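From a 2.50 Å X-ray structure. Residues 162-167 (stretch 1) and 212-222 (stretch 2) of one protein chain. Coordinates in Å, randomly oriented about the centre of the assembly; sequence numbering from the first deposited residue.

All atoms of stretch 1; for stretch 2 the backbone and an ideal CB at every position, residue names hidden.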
# COMPACT_ATOMS: atom_id res chain seq x y z
N ILE A 162 -2.09 15.81 4.08
CA ILE A 162 -3.40 15.68 3.43
C ILE A 162 -4.58 16.12 4.31
O ILE A 162 -5.14 15.30 5.04
CB ILE A 162 -3.67 14.23 2.99
CG1 ILE A 162 -2.49 13.72 2.17
CG2 ILE A 162 -4.96 14.16 2.18
CD1 ILE A 162 -2.21 14.53 0.93
N ARG A 163 -4.96 17.39 4.20
CA ARG A 163 -6.07 17.95 4.98
C ARG A 163 -7.35 18.08 4.15
O ARG A 163 -7.32 18.46 2.99
CB ARG A 163 -5.71 19.34 5.53
CG ARG A 163 -4.46 19.39 6.39
CD ARG A 163 -4.11 20.82 6.79
NE ARG A 163 -4.04 21.71 5.63
CZ ARG A 163 -3.21 21.55 4.60
NH1 ARG A 163 -2.37 20.53 4.58
NH2 ARG A 163 -3.21 22.41 3.59
N TYR A 164 -8.47 17.78 4.79
CA TYR A 164 -9.75 17.88 4.13
C TYR A 164 -10.55 18.98 4.83
O TYR A 164 -10.45 19.16 6.04
CB TYR A 164 -10.46 16.53 4.22
CG TYR A 164 -9.83 15.45 3.38
CD1 TYR A 164 -9.96 15.46 1.99
CD2 TYR A 164 -9.14 14.39 3.97
CE1 TYR A 164 -9.43 14.43 1.20
CE2 TYR A 164 -8.61 13.35 3.19
CZ TYR A 164 -8.77 13.38 1.82
OH TYR A 164 -8.30 12.35 1.04
N ARG A 165 -11.34 19.71 4.05
CA ARG A 165 -12.12 20.81 4.58
C ARG A 165 -13.43 20.41 5.24
O ARG A 165 -14.49 20.98 4.97
CB ARG A 165 -12.34 21.82 3.46
CG ARG A 165 -11.03 22.43 2.97
CD ARG A 165 -11.24 23.46 1.87
NE ARG A 165 -10.00 24.16 1.54
CZ ARG A 165 -9.89 25.08 0.59
NH1 ARG A 165 -8.71 25.66 0.38
NH2 ARG A 165 -10.95 25.42 -0.14
N ALA A 166 -13.35 19.41 6.11
CA ALA A 166 -14.53 18.94 6.82
C ALA A 166 -14.21 18.89 8.31
O ALA A 166 -13.15 18.40 8.71
CB ALA A 166 -14.93 17.56 6.33
N MSE A 167 -15.13 19.39 9.12
CA MSE A 167 -14.93 19.38 10.55
C MSE A 167 -15.07 17.94 11.03
O MSE A 167 -16.00 17.22 10.61
CB MSE A 167 -15.96 20.29 11.22
CG MSE A 167 -15.94 20.26 12.74
SE MSE A 167 -17.16 21.58 13.51
CE MSE A 167 -18.86 20.89 12.82
N UNK A 212 -17.99 12.34 -0.95
CA UNK A 212 -16.55 12.59 -1.03
C UNK A 212 -16.13 13.68 -0.06
O UNK A 212 -16.95 14.23 0.66
CB UNK A 212 -16.15 12.98 -2.46
N UNK A 213 -14.83 13.97 -0.04
CA UNK A 213 -14.29 15.01 0.82
C UNK A 213 -13.47 15.92 -0.06
O UNK A 213 -12.93 15.48 -1.08
CB UNK A 213 -13.46 14.43 1.97
N UNK A 214 -13.39 17.20 0.32
CA UNK A 214 -12.63 18.19 -0.44
C UNK A 214 -11.26 18.41 0.16
O UNK A 214 -11.13 18.71 1.35
CB UNK A 214 -13.39 19.52 -0.50
N UNK A 215 -10.23 18.28 -0.66
CA UNK A 215 -8.87 18.43 -0.19
C UNK A 215 -8.39 19.87 -0.08
O UNK A 215 -8.64 20.70 -0.95
CB UNK A 215 -7.93 17.66 -1.12
N UNK A 216 -7.71 20.17 1.02
CA UNK A 216 -7.16 21.50 1.25
C UNK A 216 -5.69 21.48 0.85
O UNK A 216 -4.87 20.90 1.55
CB UNK A 216 -7.33 21.93 2.71
N UNK A 217 -5.37 22.09 -0.28
CA UNK A 217 -3.99 22.12 -0.73
C UNK A 217 -3.16 23.09 0.09
O UNK A 217 -3.69 23.73 1.01
CB UNK A 217 -3.92 22.49 -2.21
N UNK A 218 -1.88 23.22 -0.22
CA UNK A 218 -1.01 24.14 0.52
C UNK A 218 -1.14 25.59 0.06
O UNK A 218 -0.84 26.51 0.83
CB UNK A 218 0.45 23.70 0.38
N UNK A 219 -1.60 25.80 -1.18
CA UNK A 219 -1.76 27.16 -1.71
C UNK A 219 -3.15 27.53 -2.24
O UNK A 219 -3.38 28.65 -2.67
CB UNK A 219 -0.75 27.36 -2.84
N UNK A 220 -4.05 26.55 -2.22
CA UNK A 220 -5.45 26.70 -2.59
C UNK A 220 -6.07 25.31 -2.64
O UNK A 220 -5.37 24.31 -2.77
CB UNK A 220 -5.60 27.43 -3.93
N UNK A 221 -7.39 25.26 -2.49
CA UNK A 221 -8.08 23.99 -2.50
C UNK A 221 -7.80 23.20 -3.77
O UNK A 221 -7.43 23.76 -4.79
CB UNK A 221 -9.59 24.21 -2.34
N UNK A 222 -7.97 21.89 -3.70
CA UNK A 222 -7.74 21.07 -4.87
C UNK A 222 -8.67 21.57 -5.98
O UNK A 222 -8.25 21.79 -7.11
CB UNK A 222 -7.97 19.59 -4.56

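Position 212 lies beyond the reach of stretch 1, with nothing of it within 5.5 Å of the ideal CB, so this contact sets no preference; the residue is Gln212, whose amide is hydrogen-bonded elsewhere in the structure.

At 213 the backbone is extended and CA-to-CB points toward stretch 1, the ideal CB lying 3.6 Å from Tyr164 CD1. An aromatic ring and the methyl of Ala166 invite an apolar side chain: leucine, isoleucine, valine or methionine could all serve. Leu213 is deposited. Its CD1 sits over the face of the Tyr164 ring, a CH-pi contact 4.1 Å from the centroid, while CD2 reaches Ala166 CB at 3.9 Å.

Position 214 turns its CB sideways, 4.7 Å from Arg165 CB, and works mainly through its backbone: its O accepts a hydrogen bond from Arg165 N at 2.9 Å. Many small side chains would suit. The residue is Ser214, its hydroxyl bonded elsewhere.

Position 215 pairs with Tyr164 in a short antiparallel bridge without direct hydrogen bonds between the two, their CA atoms 4.4 Å apart, and both side chains share one face of the sheet. A long chain, apolar or amide-tipped, could run along the ring. Gln215 extends with chi1 and chi2 both t, bringing OE1 to 4.1 Å from Tyr164 CE1 and 3.9 Å from Ile162 CG2.

At 216, on the other face with Arg163, the backbone N donates to Arg163 O at 2.6 Å. The ideal CB lies only 3.7 Å from Arg165 NE, and a second guanidinium curls in from Arg163. Two positive charges ask for a short acid; an amide or hydroxyl could accept but not balance them. Asp216 divides its carboxylate: OD1 forms a salt bridge with Arg163 NH2 at 2.7 Å, though that hydrogen bond is weak, and OD2 forms another with Arg165 NH1 at 3.1 Å.

Position 217 has room for no CB, which would fall 2.4 Å from the O of 220. Glycine fits, and Gly217 is there.

Positions 218, 219 and 220 point away from stretch 1, leaving their choice broad here. They are Ala218, skirting the Arg163 guanidinium; Phe219, out of contact; and Asn220, with OD1 bonded elsewhere.

At 221 an ideal CB would clash with Arg165 NH2 at 2.9 Å, so glycine is favoured. Gly221 lays its CA over one face of that guanidinium and occupies the N-cap position, right before a helix. Position 222 lies out of reach; Ala222 suits it, its N bonding back to Gln215 O at 3.1 Å.

Stretch 2 (212-222) QLSQDGAFNGA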
# COMPACT_ATOMS: atom_id res chain seq x y z
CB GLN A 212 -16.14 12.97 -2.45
CG GLN A 212 -16.44 11.91 -3.49
CD GLN A 212 -16.15 12.40 -4.88
OE1 GLN A 212 -16.51 13.52 -5.23
NE2 GLN A 212 -15.49 11.56 -5.68
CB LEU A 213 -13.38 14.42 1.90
CG LEU A 213 -14.03 13.69 3.07
CD1 LEU A 213 -12.93 13.31 4.03
CD2 LEU A 213 -15.07 14.57 3.76
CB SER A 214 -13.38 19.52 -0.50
OG SER A 214 -14.48 19.43 -1.38
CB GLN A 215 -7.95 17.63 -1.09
CG GLN A 215 -6.63 17.33 -0.47
CD GLN A 215 -5.87 16.27 -1.23
OE1 GLN A 215 -6.34 15.13 -1.36
NE2 GLN A 215 -4.69 16.63 -1.74
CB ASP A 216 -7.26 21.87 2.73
CG ASP A 216 -6.55 23.18 3.05
OD1 ASP A 216 -5.77 23.23 4.02
OD2 ASP A 216 -6.79 24.17 2.33
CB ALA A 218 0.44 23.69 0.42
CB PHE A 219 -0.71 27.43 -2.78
CG PHE A 219 0.66 27.07 -2.33
CD1 PHE A 219 1.15 25.78 -2.55
CD2 PHE A 219 1.43 27.97 -1.60
CE1 PHE A 219 2.38 25.39 -2.05
CE2 PHE A 219 2.67 27.60 -1.09
CZ PHE A 219 3.15 26.30 -1.31
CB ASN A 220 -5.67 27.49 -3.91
CG ASN A 220 -4.70 27.13 -4.97
OD1 ASN A 220 -4.30 25.97 -5.10
ND2 ASN A 220 -4.33 28.12 -5.78
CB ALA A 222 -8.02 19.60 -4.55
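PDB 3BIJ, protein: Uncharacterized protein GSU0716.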